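Local coordinates for protein phenol hydroxylase component phL (Pseudomonas stutzeri, PDB 3U52) that probably serves as a largely helical, non-catalytic subunit of a bacterial multicomponent phenol hydroxylase, the enzyme family that hydroxylates phenol and related aromatic compounds, at residues Thr63-Glu68 and Asp210-Thr215; Asp69-Ser74 and Ala144-Val149; Met135-Ile140 and Leu216-Leu221. One frame throughout, in Å; residues are numbered along the deposited sequence.

Contact 1: residues Thr63-Glu68 and Asp210-Thr215; sequences TAIRME and DWFELT
The carboxylate of D210 meets the T63–A64 stretch with both of its oxygens. OD1 takes the hydroxyl hydrogen of T63 OG1 over 2.7 Å and OD2 takes the amide of A64 N over 2.9 Å, each approach coming from the syn side and somewhat tilted from the carboxylate plane. OD1 has a second donor: E213 N, 3.1 Å from D210 OD1, reaches it almost straight (172°) but from above the plane, so the fork that grips the loop also caps the helix. With T63 OG1 anti to the backbone N (chi1 -174°), the hydroxyl faces D210, while the other branch, CG2, turns to the indole of W211. T63 CB then lies over one face of that indole, 4.0 Å from the centroid of the five-membered ring, a CH-pi contact, and CG2 comes within 3.7 Å of W211 NE1. F212 stands beside T63, its side chain pointing the same way, and I65 crosses at a slant so that I65 CG1 rests 4.0 Å from F212 CB. A weak bond from I65 N back to T63 OG1 helps to fix the hydroxyl. Were D210 replaced by an alanine, T63 OG1 and the amides of A64 and E213 would probably lose the carboxylate that serves all three, leaving the loop held to the helix start largely by packing. Outside the pair, helix 276-302 packs on A64, D210 and F212. This is an Asp N-cap at the head of the long helix 211-240, shared with the loop that precedes helix 81-105.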
ATOM      1  N   THR D  63     -29.008   4.287  29.547  1.00 24.08           N
ATOM      2  CA  THR D  63     -29.933   3.174  29.376  1.00 22.91           C
ATOM      3  C   THR D  63     -30.241   2.502  30.718  1.00 23.59           C
ATOM      4  O   THR D  63     -29.412   2.491  31.608  1.00 22.79           O
ATOM      5  CB  THR D  63     -29.410   2.138  28.351  1.00 22.40           C
ATOM      6  OG1 THR D  63     -30.410   1.143  28.131  1.00 22.94           O
ATOM      7  CG2 THR D  63     -28.161   1.492  28.799  1.00 21.16           C
ATOM      8  N   ALA D  64     -31.443   1.963  30.834  1.00 24.63           N
ATOM      9  CA  ALA D  64     -31.853   1.196  32.032  1.00 25.90           C
ATOM     10  C   ALA D  64     -31.241  -0.212  32.042  1.00 26.89           C
ATOM     11  O   ALA D  64     -31.110  -0.835  33.102  1.00 27.75           O
ATOM     12  CB  ALA D  64     -33.384   1.146  32.159  1.00 25.56           C
ATOM     13  N   ILE D  65     -30.881  -0.715  30.862  1.00 27.60           N
ATOM     14  CA  ILE D  65     -30.152  -1.969  30.742  1.00 27.68           C
ATOM     15  C   ILE D  65     -28.852  -1.885  31.518  1.00 27.59           C
ATOM     16  O   ILE D  65     -28.227  -0.841  31.559  1.00 28.78           O
ATOM     17  CB  ILE D  65     -29.863  -2.302  29.269  1.00 27.36           C
ATOM     18  CG1 ILE D  65     -31.173  -2.579  28.507  1.00 27.55           C
ATOM     19  CG2 ILE D  65     -28.949  -3.498  29.164  1.00 27.99           C
ATOM     20  CD1 ILE D  65     -31.882  -3.891  28.905  1.00 23.79           C
ATOM     21  N   ARG D  66     -28.461  -2.980  32.159  1.00 28.18           N
ATOM     22  CA  ARG D  66     -27.229  -3.038  32.948  1.00 29.05           C
ATOM     23  C   ARG D  66     -26.336  -4.175  32.476  1.00 28.53           C
ATOM     24  O   ARG D  66     -26.818  -5.265  32.184  1.00 28.05           O
ATOM     25  CB  ARG D  66     -27.538  -3.223  34.460  1.00 29.96           C
ATOM     26  CG  ARG D  66     -28.248  -2.035  35.120  1.00 32.80           C
ATOM     27  CD  ARG D  66     -27.358  -0.787  35.177  1.00 39.99           C
ATOM     28  NE  ARG D  66     -28.135   0.429  34.869  1.00 44.32           N
ATOM     29  CZ  ARG D  66     -28.318   1.404  35.738  1.00 44.23           C
ATOM     30  NH1 ARG D  66     -27.753   1.302  36.932  1.00 48.81           N
ATOM     31  NH2 ARG D  66     -29.023   2.474  35.424  1.00 41.94           N
ATOM     32  N   MET D  67     -25.042  -3.890  32.372  1.00 29.48           N
ATOM     33  CA  MET D  67     -24.013  -4.870  32.003  1.00 30.15           C
ATOM     34  C   MET D  67     -22.813  -4.720  32.891  1.00 31.53           C
ATOM     35  O   MET D  67     -22.291  -3.602  33.066  1.00 30.79           O
ATOM     36  CB  MET D  67     -23.526  -4.665  30.584  1.00 29.66           C
ATOM     37  CG  MET D  67     -24.630  -4.747  29.565  1.00 29.61           C
ATOM     38  SD  MET D  67     -25.222  -6.399  29.198  1.00 27.55           S
ATOM     39  CE  MET D  67     -23.864  -7.026  28.173  1.00 25.90           C
ATOM     40  N   GLU D  68     -22.325  -5.855  33.386  1.00 32.06           N
ATOM     41  CA  GLU D  68     -21.063  -5.883  34.099  1.00 34.23           C
ATOM     42  C   GLU D  68     -19.998  -5.260  33.198  1.00 34.09           C
ATOM     43  O   GLU D  68     -19.169  -4.474  33.656  1.00 33.93           O
ATOM     44  CB  GLU D  68     -20.671  -7.313  34.497  1.00 35.15           C
ATOM     45  CG  GLU D  68     -19.413  -7.373  35.407  1.00 41.70           C
ATOM     46  CD  GLU D  68     -18.410  -8.479  34.984  1.00 50.47           C
ATOM     47  OE1 GLU D  68     -18.316  -9.513  35.698  1.00 53.36           O
ATOM     48  OE2 GLU D  68     -17.717  -8.313  33.936  1.00 52.98           O
ATOM     49  N   ASP D 210     -34.115   6.299  25.956  1.00 25.45           N
ATOM     50  CA  ASP D 210     -33.258   5.171  26.343  1.00 24.55           C
ATOM     51  C   ASP D 210     -32.628   4.602  25.083  1.00 23.52           C
ATOM     52  O   ASP D 210     -33.363   4.137  24.180  1.00 24.96           O
ATOM     53  CB  ASP D 210     -34.100   4.074  27.028  1.00 24.43           C
ATOM     54  CG  ASP D 210     -33.245   2.973  27.637  1.00 26.58           C
ATOM     55  OD1 ASP D 210     -32.404   2.396  26.914  1.00 23.65           O
ATOM     56  OD2 ASP D 210     -33.380   2.682  28.857  1.00 24.48           O
ATOM     57  N   TRP D 211     -31.297   4.604  25.001  1.00 21.95           N
ATOM     58  CA  TRP D 211     -30.694   4.246  23.707  1.00 21.25           C
ATOM     59  C   TRP D 211     -30.839   2.753  23.408  1.00 20.89           C
ATOM     60  O   TRP D 211     -30.982   2.337  22.235  1.00 21.44           O
ATOM     61  CB  TRP D 211     -29.255   4.736  23.589  1.00 19.79           C
ATOM     62  CG  TRP D 211     -28.235   4.094  24.509  1.00 20.06           C
ATOM     63  CD1 TRP D 211     -27.754   4.617  25.671  1.00 19.22           C
ATOM     64  CD2 TRP D 211     -27.554   2.837  24.324  1.00 20.08           C
ATOM     65  NE1 TRP D 211     -26.831   3.761  26.238  1.00 20.66           N
ATOM     66  CE2 TRP D 211     -26.686   2.660  25.437  1.00 19.75           C
ATOM     67  CE3 TRP D 211     -27.592   1.848  23.339  1.00 20.23           C
ATOM     68  CZ2 TRP D 211     -25.813   1.548  25.565  1.00 19.45           C
ATOM     69  CZ3 TRP D 211     -26.732   0.722  23.475  1.00 21.08           C
ATOM     70  CH2 TRP D 211     -25.880   0.585  24.594  1.00 20.11           C
ATOM     71  N   PHE D 212     -30.790   1.917  24.430  1.00 20.79           N
ATOM     72  CA  PHE D 212     -31.001   0.499  24.147  1.00 21.73           C
ATOM     73  C   PHE D 212     -32.441   0.177  23.738  1.00 21.63           C
ATOM     74  O   PHE D 212     -32.659  -0.580  22.787  1.00 20.48           O
ATOM     75  CB  PHE D 212     -30.505  -0.459  25.233  1.00 22.58           C
ATOM     76  CG  PHE D 212     -30.198  -1.824  24.677  1.00 22.89           C
ATOM     77  CD1 PHE D 212     -28.909  -2.123  24.248  1.00 24.28           C
ATOM     78  CD2 PHE D 212     -31.226  -2.781  24.478  1.00 21.87           C
ATOM     79  CE1 PHE D 212     -28.605  -3.390  23.679  1.00 25.01           C
ATOM     80  CE2 PHE D 212     -30.954  -4.036  23.902  1.00 24.62           C
ATOM     81  CZ  PHE D 212     -29.622  -4.357  23.519  1.00 24.63           C
ATOM     82  N   GLU D 213     -33.408   0.814  24.407  1.00 21.13           N
ATOM     83  CA  GLU D 213     -34.798   0.747  23.943  1.00 22.11           C
ATOM     84  C   GLU D 213     -34.825   1.132  22.459  1.00 22.06           C
ATOM     85  O   GLU D 213     -35.409   0.430  21.640  1.00 22.63           O
ATOM     86  CB  GLU D 213     -35.721   1.676  24.758  1.00 22.55           C
ATOM     87  CG  GLU D 213     -37.211   1.510  24.399  1.00 23.14           C
ATOM     88  CD  GLU D 213     -38.134   2.500  25.099  1.00 26.56           C
ATOM     89  OE1 GLU D 213     -39.339   2.508  24.723  1.00 28.71           O
ATOM     90  OE2 GLU D 213     -37.689   3.236  26.015  1.00 23.80           O
ATOM     91  N   LEU D 214     -34.155   2.241  22.119  1.00 22.33           N
ATOM     92  CA  LEU D 214     -34.095   2.703  20.737  1.00 23.29           C
ATOM     93  C   LEU D 214     -33.450   1.706  19.765  1.00 22.86           C
ATOM     94  O   LEU D 214     -34.004   1.468  18.683  1.00 22.91           O
ATOM     95  CB  LEU D 214     -33.389   4.065  20.636  1.00 23.83           C
ATOM     96  CG  LEU D 214     -33.578   4.826  19.331  1.00 24.40           C
ATOM     97  CD1 LEU D 214     -35.007   4.958  18.860  1.00 21.11           C
ATOM     98  CD2 LEU D 214     -32.911   6.173  19.465  1.00 26.29           C
ATOM     99  N   THR D 215     -32.295   1.128  20.122  1.00 22.86           N
ATOM    100  CA  THR D 215     -31.675   0.159  19.190  1.00 23.15           C
ATOM    101  C   THR D 215     -32.568  -1.076  18.954  1.00 24.12           C
ATOM    102  O   THR D 215     -32.694  -1.569  17.817  1.00 24.06           O
ATOM    103  CB  THR D 215     -30.210  -0.221  19.578  1.00 22.86           C
ATOM    104  OG1 THR D 215     -29.583  -0.811  18.441  1.00 21.21           O
ATOM    105  CG2 THR D 215     -30.141  -1.240  20.675  1.00 23.34           C
TER

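Contact 2: residues Asp69-Ser74 and Ala144-Val149; sequences DWCAVS and ATATTV
W70 leans on A146 from its first side-chain atom: W70 CB sits 3.7 Å from A146 CB, the tryptophan methylene against the alanine methyl, where the backbones are also close. Further out, the pyrrole side carries CD1 to within 4.1 Å of T145 OG1, with the two side chains crossing at about a right angle. On the benzene side CE3 meets V149 CG2, again at 4.1 Å and obliquely. Past these atoms the ring leaves the 144-149 segment, and its far end, CH2, packs against W211 and F212 of helix 211-240; V271 of helix 251-274 also touches the side chain. The same V149 CG2 also touches V73 CG1 at 3.8 Å, so this one methyl fills the angle between W70 and V73. Beyond the indole, at T148, the contact turns polar. T148 OG1 gives its hydrogen to V73 O over 2.8 Å, nearly along the C=O axis (175°); its first torsion (54°) places OG1 between the backbone N and the carbonyl carbon of T148, and Y32, S36 and Y37 also touch this side chain. V73 follows a short 3-10 turn, closed by V73 N to W70 O at 3.0 Å, which probably helps to set the direction of its carbonyl. Next along, S74 CA comes within 4.5 Å of T148 CB, while S74 OG is bonded to Y37 OH. A146 is the N-cap residue of helix 147-175, so the arrangement is a 3-10 turn of the loop before helix 81-105 laid against the tight connection between two successive helices, 126-143 and 147-175, of the all-helical hydroxylase fold.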
ATOM      1  N   ASP D  69     -20.058  -5.563  31.903  1.00 33.56           N
ATOM      2  CA  ASP D  69     -19.011  -5.115  30.974  1.00 33.61           C
ATOM      3  C   ASP D  69     -19.589  -4.890  29.571  1.00 32.85           C
ATOM      4  O   ASP D  69     -19.874  -5.848  28.895  1.00 32.95           O
ATOM      5  CB  ASP D  69     -17.912  -6.184  30.962  1.00 33.84           C
ATOM      6  CG  ASP D  69     -16.698  -5.774  30.172  1.00 37.98           C
ATOM      7  OD1 ASP D  69     -16.711  -4.684  29.557  1.00 38.16           O
ATOM      8  OD2 ASP D  69     -15.719  -6.570  30.163  1.00 43.11           O
ATOM      9  N   TRP D  70     -19.772  -3.640  29.133  1.00 32.35           N
ATOM     10  CA  TRP D  70     -20.385  -3.402  27.802  1.00 32.61           C
ATOM     11  C   TRP D  70     -19.573  -3.928  26.588  1.00 33.43           C
ATOM     12  O   TRP D  70     -20.129  -4.142  25.506  1.00 33.17           O
ATOM     13  CB  TRP D  70     -20.747  -1.932  27.600  1.00 31.09           C
ATOM     14  CG  TRP D  70     -22.125  -1.578  28.066  1.00 31.84           C
ATOM     15  CD1 TRP D  70     -22.454  -0.824  29.169  1.00 30.10           C
ATOM     16  CD2 TRP D  70     -23.374  -1.956  27.447  1.00 29.14           C
ATOM     17  NE1 TRP D  70     -23.830  -0.716  29.270  1.00 28.42           N
ATOM     18  CE2 TRP D  70     -24.417  -1.396  28.233  1.00 28.66           C
ATOM     19  CE3 TRP D  70     -23.711  -2.736  26.322  1.00 28.02           C
ATOM     20  CZ2 TRP D  70     -25.775  -1.582  27.927  1.00 25.35           C
ATOM     21  CZ3 TRP D  70     -25.055  -2.909  26.003  1.00 30.02           C
ATOM     22  CH2 TRP D  70     -26.081  -2.337  26.823  1.00 27.62           C
ATOM     23  N   CYS D  71     -18.255  -4.084  26.761  1.00 35.19           N
ATOM     24  CA  CYS D  71     -17.392  -4.818  25.799  1.00 37.12           C
ATOM     25  C   CYS D  71     -17.662  -6.321  25.667  1.00 37.34           C
ATOM     26  O   CYS D  71     -17.053  -6.969  24.821  1.00 37.17           O
ATOM     27  CB  CYS D  71     -15.925  -4.644  26.141  1.00 36.62           C
ATOM     28  SG  CYS D  71     -15.488  -2.956  26.077  1.00 43.82           S
ATOM     29  N   ALA D  72     -18.545  -6.883  26.499  1.00 37.23           N
ATOM     30  CA  ALA D  72     -19.132  -8.184  26.198  1.00 37.22           C
ATOM     31  C   ALA D  72     -19.845  -8.145  24.832  1.00 37.59           C
ATOM     32  O   ALA D  72     -19.963  -9.175  24.147  1.00 38.63           O
ATOM     33  CB  ALA D  72     -20.145  -8.585  27.272  1.00 37.45           C
ATOM     34  N   VAL D  73     -20.367  -6.986  24.450  1.00 36.27           N
ATOM     35  CA  VAL D  73     -21.012  -6.873  23.144  1.00 35.39           C
ATOM     36  C   VAL D  73     -19.917  -6.562  22.136  1.00 35.40           C
ATOM     37  O   VAL D  73     -19.287  -5.505  22.214  1.00 36.77           O
ATOM     38  CB  VAL D  73     -22.124  -5.799  23.122  1.00 35.59           C
ATOM     39  CG1 VAL D  73     -22.563  -5.510  21.699  1.00 34.62           C
ATOM     40  CG2 VAL D  73     -23.325  -6.236  23.977  1.00 34.30           C
ATOM     41  N   SER D  74     -19.659  -7.508  21.235  1.00 33.11           N
ATOM     42  CA  SER D  74     -18.594  -7.389  20.237  1.00 32.83           C
ATOM     43  C   SER D  74     -19.155  -7.759  18.869  1.00 30.87           C
ATOM     44  O   SER D  74     -20.179  -8.426  18.774  1.00 30.72           O
ATOM     45  CB  SER D  74     -17.423  -8.316  20.556  1.00 32.14           C
ATOM     46  OG  SER D  74     -16.856  -7.970  21.819  1.00 40.23           O
ATOM     47  N   ALA D 144     -24.105   5.541  23.601  1.00 23.86           N
ATOM     48  CA  ALA D 144     -23.525   4.290  24.052  1.00 24.77           C
ATOM     49  C   ALA D 144     -22.087   4.525  24.538  1.00 24.24           C
ATOM     50  O   ALA D 144     -21.359   5.285  23.914  1.00 26.31           O
ATOM     51  CB  ALA D 144     -23.520   3.258  22.879  1.00 24.60           C
ATOM     52  N   THR D 145     -21.655   3.879  25.621  1.00 24.81           N
ATOM     53  CA  THR D 145     -20.324   4.168  26.181  1.00 26.40           C
ATOM     54  C   THR D 145     -19.183   3.326  25.520  1.00 26.71           C
ATOM     55  O   THR D 145     -18.098   3.835  25.279  1.00 29.01           O
ATOM     56  CB  THR D 145     -20.289   4.058  27.742  1.00 26.72           C
ATOM     57  OG1 THR D 145     -20.848   2.802  28.129  1.00 28.11           O
ATOM     58  CG2 THR D 145     -21.108   5.169  28.374  1.00 26.42           C
ATOM     59  N   ALA D 146     -19.440   2.066  25.218  1.00 25.55           N
ATOM     60  CA  ALA D 146     -18.389   1.183  24.709  1.00 24.28           C
ATOM     61  C   ALA D 146     -18.146   1.467  23.226  1.00 22.90           C
ATOM     62  O   ALA D 146     -19.091   1.610  22.441  1.00 21.50           O
ATOM     63  CB  ALA D 146     -18.809  -0.245  24.911  1.00 24.36           C
ATOM     64  N   THR D 147     -16.880   1.569  22.839  1.00 23.07           N
ATOM     65  CA  THR D 147     -16.503   1.740  21.405  1.00 23.29           C
ATOM     66  C   THR D 147     -17.041   0.627  20.520  1.00 22.99           C
ATOM     67  O   THR D 147     -17.477   0.905  19.431  1.00 22.68           O
ATOM     68  CB  THR D 147     -14.981   1.927  21.212  1.00 23.53           C
ATOM     69  OG1 THR D 147     -14.638   3.159  21.830  1.00 26.05           O
ATOM     70  CG2 THR D 147     -14.601   2.002  19.718  1.00 21.98           C
ATOM     71  N   THR D 148     -17.073  -0.606  21.026  1.00 22.92           N
ATOM     72  CA  THR D 148     -17.583  -1.762  20.272  1.00 22.86           C
ATOM     73  C   THR D 148     -19.048  -1.543  19.936  1.00 22.62           C
ATOM     74  O   THR D 148     -19.503  -1.932  18.866  1.00 23.27           O
ATOM     75  CB  THR D 148     -17.455  -3.116  21.040  1.00 23.13           C
ATOM     76  OG1 THR D 148     -18.069  -3.002  22.334  1.00 25.64           O
ATOM     77  CG2 THR D 148     -16.003  -3.555  21.232  1.00 23.69           C
ATOM     78  N   VAL D 149     -19.790  -0.911  20.851  1.00 21.46           N
ATOM     79  CA  VAL D 149     -21.222  -0.670  20.618  1.00 19.50           C
ATOM     80  C   VAL D 149     -21.448   0.587  19.791  1.00 19.05           C
ATOM     81  O   VAL D 149     -22.186   0.548  18.817  1.00 18.87           O
ATOM     82  CB  VAL D 149     -21.969  -0.591  21.966  1.00 20.84           C
ATOM     83  CG1 VAL D 149     -23.440  -0.204  21.746  1.00 19.57           C
ATOM     84  CG2 VAL D 149     -21.803  -1.941  22.730  1.00 19.94           C
TER

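Contact 3: residues Met135-Ile140 and Leu216-Leu221; sequences MNNAKI and LVQNIL
N219 OD1 is gripped from two sources: N137 ND2, 2.8 Å away on the other helix, and the hydroxyl of T215, one turn earlier on its own helix. The bond to N137 is half of a pair. N219 ND2 returns a hydrogen to N137 OD1 over 3.2 Å, and this N-H points almost straight at its acceptor (174°). Each donor lies in the carbonyl plane of its acceptor, on a lone pair, and the two amides come from opposite directions with their planes only 19° apart. The result is a nearly flat ring of two amides, each giving one hydrogen to the other and taking one from it, which gives each of the four buried polar atoms a partner and holds both groups against rotation. I140 CD1, 4.2 Å from N219 OD1, supplies an apolar border. Beside the pair, N136 and Q218 cross at about a right angle, and Q218, its chain bent at chi2, sends NE2 to D223 OD1 on its own helix. Residues 216-221 form a wider pi-type turn: L216 O accepts from both I220 N, at 3.2 Å, and L221 N, at 2.9 Å. The axes of the two segments pass 10.4 Å apart at a crossing angle of -120°. Helix 147-175 closes over the amide pair through H153, which touches N137, I140 and N219, while helices 251-274 and 276-302 pack on L216 and its neighbours, and another subunit lies against M135, A138 and K139.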
ATOM      1  N   MET D 135     -31.067   8.718  11.804  1.00 21.00           N
ATOM      2  CA  MET D 135     -31.072   9.642  12.948  1.00 21.73           C
ATOM      3  C   MET D 135     -31.025   8.880  14.293  1.00 21.46           C
ATOM      4  O   MET D 135     -30.284   9.275  15.227  1.00 22.36           O
ATOM      5  CB  MET D 135     -32.265  10.597  12.887  1.00 21.32           C
ATOM      6  CG  MET D 135     -32.283  11.508  11.656  1.00 27.80           C
ATOM      7  SD  MET D 135     -33.790  12.468  11.715  1.00 32.58           S
ATOM      8  CE  MET D 135     -33.409  13.522  13.136  1.00 27.51           C
ATOM      9  N   ASN D 136     -31.770   7.776  14.381  1.00 20.07           N
ATOM     10  CA  ASN D 136     -31.793   6.970  15.624  1.00 18.99           C
ATOM     11  C   ASN D 136     -30.459   6.327  15.952  1.00 19.06           C
ATOM     12  O   ASN D 136     -30.047   6.276  17.102  1.00 17.66           O
ATOM     13  CB  ASN D 136     -32.874   5.904  15.549  1.00 18.77           C
ATOM     14  CG  ASN D 136     -34.269   6.494  15.575  1.00 20.96           C
ATOM     15  OD1 ASN D 136     -35.240   5.897  15.078  1.00 22.76           O
ATOM     16  ND2 ASN D 136     -34.372   7.688  16.133  1.00 18.72           N
ATOM     17  N   ASN D 137     -29.760   5.871  14.912  1.00 18.55           N
ATOM     18  CA  ASN D 137     -28.435   5.292  15.097  1.00 18.31           C
ATOM     19  C   ASN D 137     -27.355   6.310  15.360  1.00 18.18           C
ATOM     20  O   ASN D 137     -26.414   5.979  16.079  1.00 19.13           O
ATOM     21  CB  ASN D 137     -28.090   4.377  13.885  1.00 17.29           C
ATOM     22  CG  ASN D 137     -28.886   3.067  13.932  1.00 17.77           C
ATOM     23  OD1 ASN D 137     -29.752   2.761  13.059  1.00 21.05           O
ATOM     24  ND2 ASN D 137     -28.599   2.287  14.950  1.00 17.22           N
ATOM     25  N   ALA D 138     -27.442   7.523  14.783  1.00 19.47           N
ATOM     26  CA  ALA D 138     -26.587   8.617  15.238  1.00 20.63           C
ATOM     27  C   ALA D 138     -26.766   8.929  16.713  1.00 20.87           C
ATOM     28  O   ALA D 138     -25.771   9.156  17.434  1.00 21.72           O
ATOM     29  CB  ALA D 138     -26.788   9.905  14.410  1.00 21.36           C
ATOM     30  N   LYS D 139     -28.017   9.006  17.151  1.00 20.60           N
ATOM     31  CA  LYS D 139     -28.305   9.133  18.614  1.00 21.36           C
ATOM     32  C   LYS D 139     -27.611   8.041  19.467  1.00 21.25           C
ATOM     33  O   LYS D 139     -26.924   8.357  20.442  1.00 20.92           O
ATOM     34  CB  LYS D 139     -29.822   9.239  18.862  1.00 19.80           C
ATOM     35  CG  LYS D 139     -30.300   9.636  20.295  1.00 25.00           C
ATOM     36  CD  LYS D 139     -30.781   8.381  21.013  1.00 30.98           C
ATOM     37  CE  LYS D 139     -31.790   8.594  22.197  1.00 29.65           C
ATOM     38  NZ  LYS D 139     -31.321   9.556  23.185  1.00 30.43           N
ATOM     39  N   ILE D 140     -27.758   6.772  19.093  1.00 20.80           N
ATOM     40  CA  ILE D 140     -27.141   5.689  19.878  1.00 20.33           C
ATOM     41  C   ILE D 140     -25.632   5.844  19.845  1.00 21.36           C
ATOM     42  O   ILE D 140     -24.973   5.730  20.886  1.00 22.23           O
ATOM     43  CB  ILE D 140     -27.631   4.272  19.390  1.00 19.18           C
ATOM     44  CG1 ILE D 140     -29.135   4.164  19.517  1.00 22.40           C
ATOM     45  CG2 ILE D 140     -26.949   3.102  20.092  1.00 19.12           C
ATOM     46  CD1 ILE D 140     -29.762   3.278  18.431  1.00 21.14           C
ATOM     47  N   LEU D 216     -33.174  -1.571  20.031  1.00 23.91           N
ATOM     48  CA  LEU D 216     -34.125  -2.675  19.996  1.00 24.61           C
ATOM     49  C   LEU D 216     -35.278  -2.390  19.046  1.00 24.02           C
ATOM     50  O   LEU D 216     -35.609  -3.211  18.211  1.00 25.08           O
ATOM     51  CB  LEU D 216     -34.686  -2.927  21.413  1.00 24.32           C
ATOM     52  CG  LEU D 216     -35.878  -3.906  21.578  1.00 26.07           C
ATOM     53  CD1 LEU D 216     -35.470  -5.303  21.191  1.00 29.22           C
ATOM     54  CD2 LEU D 216     -36.294  -3.917  23.006  1.00 28.62           C
ATOM     55  N   VAL D 217     -35.912  -1.235  19.194  1.00 23.35           N
ATOM     56  CA  VAL D 217     -37.103  -0.899  18.398  1.00 24.05           C
ATOM     57  C   VAL D 217     -36.739  -0.712  16.938  1.00 24.36           C
ATOM     58  O   VAL D 217     -37.391  -1.287  16.035  1.00 25.37           O
ATOM     59  CB  VAL D 217     -37.769   0.395  18.918  1.00 23.50           C
ATOM     60  CG1 VAL D 217     -38.947   0.777  18.025  1.00 25.27           C
ATOM     61  CG2 VAL D 217     -38.213   0.193  20.378  1.00 26.30           C
ATOM     62  N   GLN D 218     -35.726   0.121  16.707  1.00 24.51           N
ATOM     63  CA  GLN D 218     -35.228   0.399  15.363  1.00 24.59           C
ATOM     64  C   GLN D 218     -34.544  -0.814  14.670  1.00 25.20           C
ATOM     65  O   GLN D 218     -34.931  -1.238  13.567  1.00 26.37           O
ATOM     66  CB  GLN D 218     -34.240   1.578  15.382  1.00 25.24           C
ATOM     67  CG  GLN D 218     -33.715   1.956  13.972  1.00 25.41           C
ATOM     68  CD  GLN D 218     -34.872   2.452  13.054  1.00 27.38           C
ATOM     69  OE1 GLN D 218     -35.245   3.584  13.152  1.00 24.95           O
ATOM     70  NE2 GLN D 218     -35.373   1.616  12.143  1.00 29.56           N
ATOM     71  N   ASN D 219     -33.520  -1.342  15.318  1.00 24.56           N
ATOM     72  CA  ASN D 219     -32.603  -2.269  14.669  1.00 24.91           C
ATOM     73  C   ASN D 219     -33.043  -3.727  14.718  1.00 25.48           C
ATOM     74  O   ASN D 219     -32.556  -4.514  13.917  1.00 24.30           O
ATOM     75  CB  ASN D 219     -31.152  -2.075  15.190  1.00 23.91           C
ATOM     76  CG  ASN D 219     -30.583  -0.666  14.867  1.00 23.53           C
ATOM     77  OD1 ASN D 219     -30.031   0.011  15.741  1.00 24.99           O
ATOM     78  ND2 ASN D 219     -30.754  -0.212  13.627  1.00 16.92           N
ATOM     79  N   ILE D 220     -33.956  -4.088  15.652  1.00 25.37           N
ATOM     80  CA  ILE D 220     -34.497  -5.447  15.747  1.00 26.63           C
ATOM     81  C   ILE D 220     -35.983  -5.474  15.315  1.00 27.17           C
ATOM     82  O   ILE D 220     -36.345  -6.144  14.341  1.00 28.55           O
ATOM     83  CB  ILE D 220     -34.397  -6.087  17.213  1.00 26.10           C
ATOM     84  CG1 ILE D 220     -33.003  -5.937  17.870  1.00 27.68           C
ATOM     85  CG2 ILE D 220     -34.871  -7.574  17.209  1.00 28.21           C
ATOM     86  CD1 ILE D 220     -31.865  -6.373  16.999  1.00 28.35           C
ATOM     87  N   LEU D 221     -36.834  -4.751  16.036  1.00 27.07           N
ATOM     88  CA  LEU D 221     -38.293  -4.850  15.804  1.00 27.46           C
ATOM     89  C   LEU D 221     -38.779  -4.253  14.467  1.00 27.08           C
ATOM     90  O   LEU D 221     -39.420  -4.950  13.688  1.00 28.93           O
ATOM     91  CB  LEU D 221     -39.094  -4.293  16.982  1.00 26.95           C
ATOM     92  CG  LEU D 221     -38.840  -4.880  18.389  1.00 26.90           C
ATOM     93  CD1 LEU D 221     -39.715  -4.104  19.402  1.00 28.79           C
ATOM     94  CD2 LEU D 221     -38.998  -6.421  18.520  1.00 24.68           C
TER

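The six segments run 63-68, 69-74, 135-140, 144-149, 210-215 and 216-221. Contact 2 is nested in the loop closed by contact 1, while contact 3 crosses both. Contact 1 lies about 11 Å, centre to centre, from each of the others, which are about 16 Å apart. Helix 211-240 joins contacts 1 and 3; helices 126-143 and 147-175, consecutive in the chain, carry contacts 3 and 2. W211 is the meeting point, touching W70 and V149 of contact 2 and I140 of contact 3. The three contacts tie one loop to three helices, the centres of contacts 1 and 2 lying about 17 Å from the chain's centre and that of contact 3 about 7 Å.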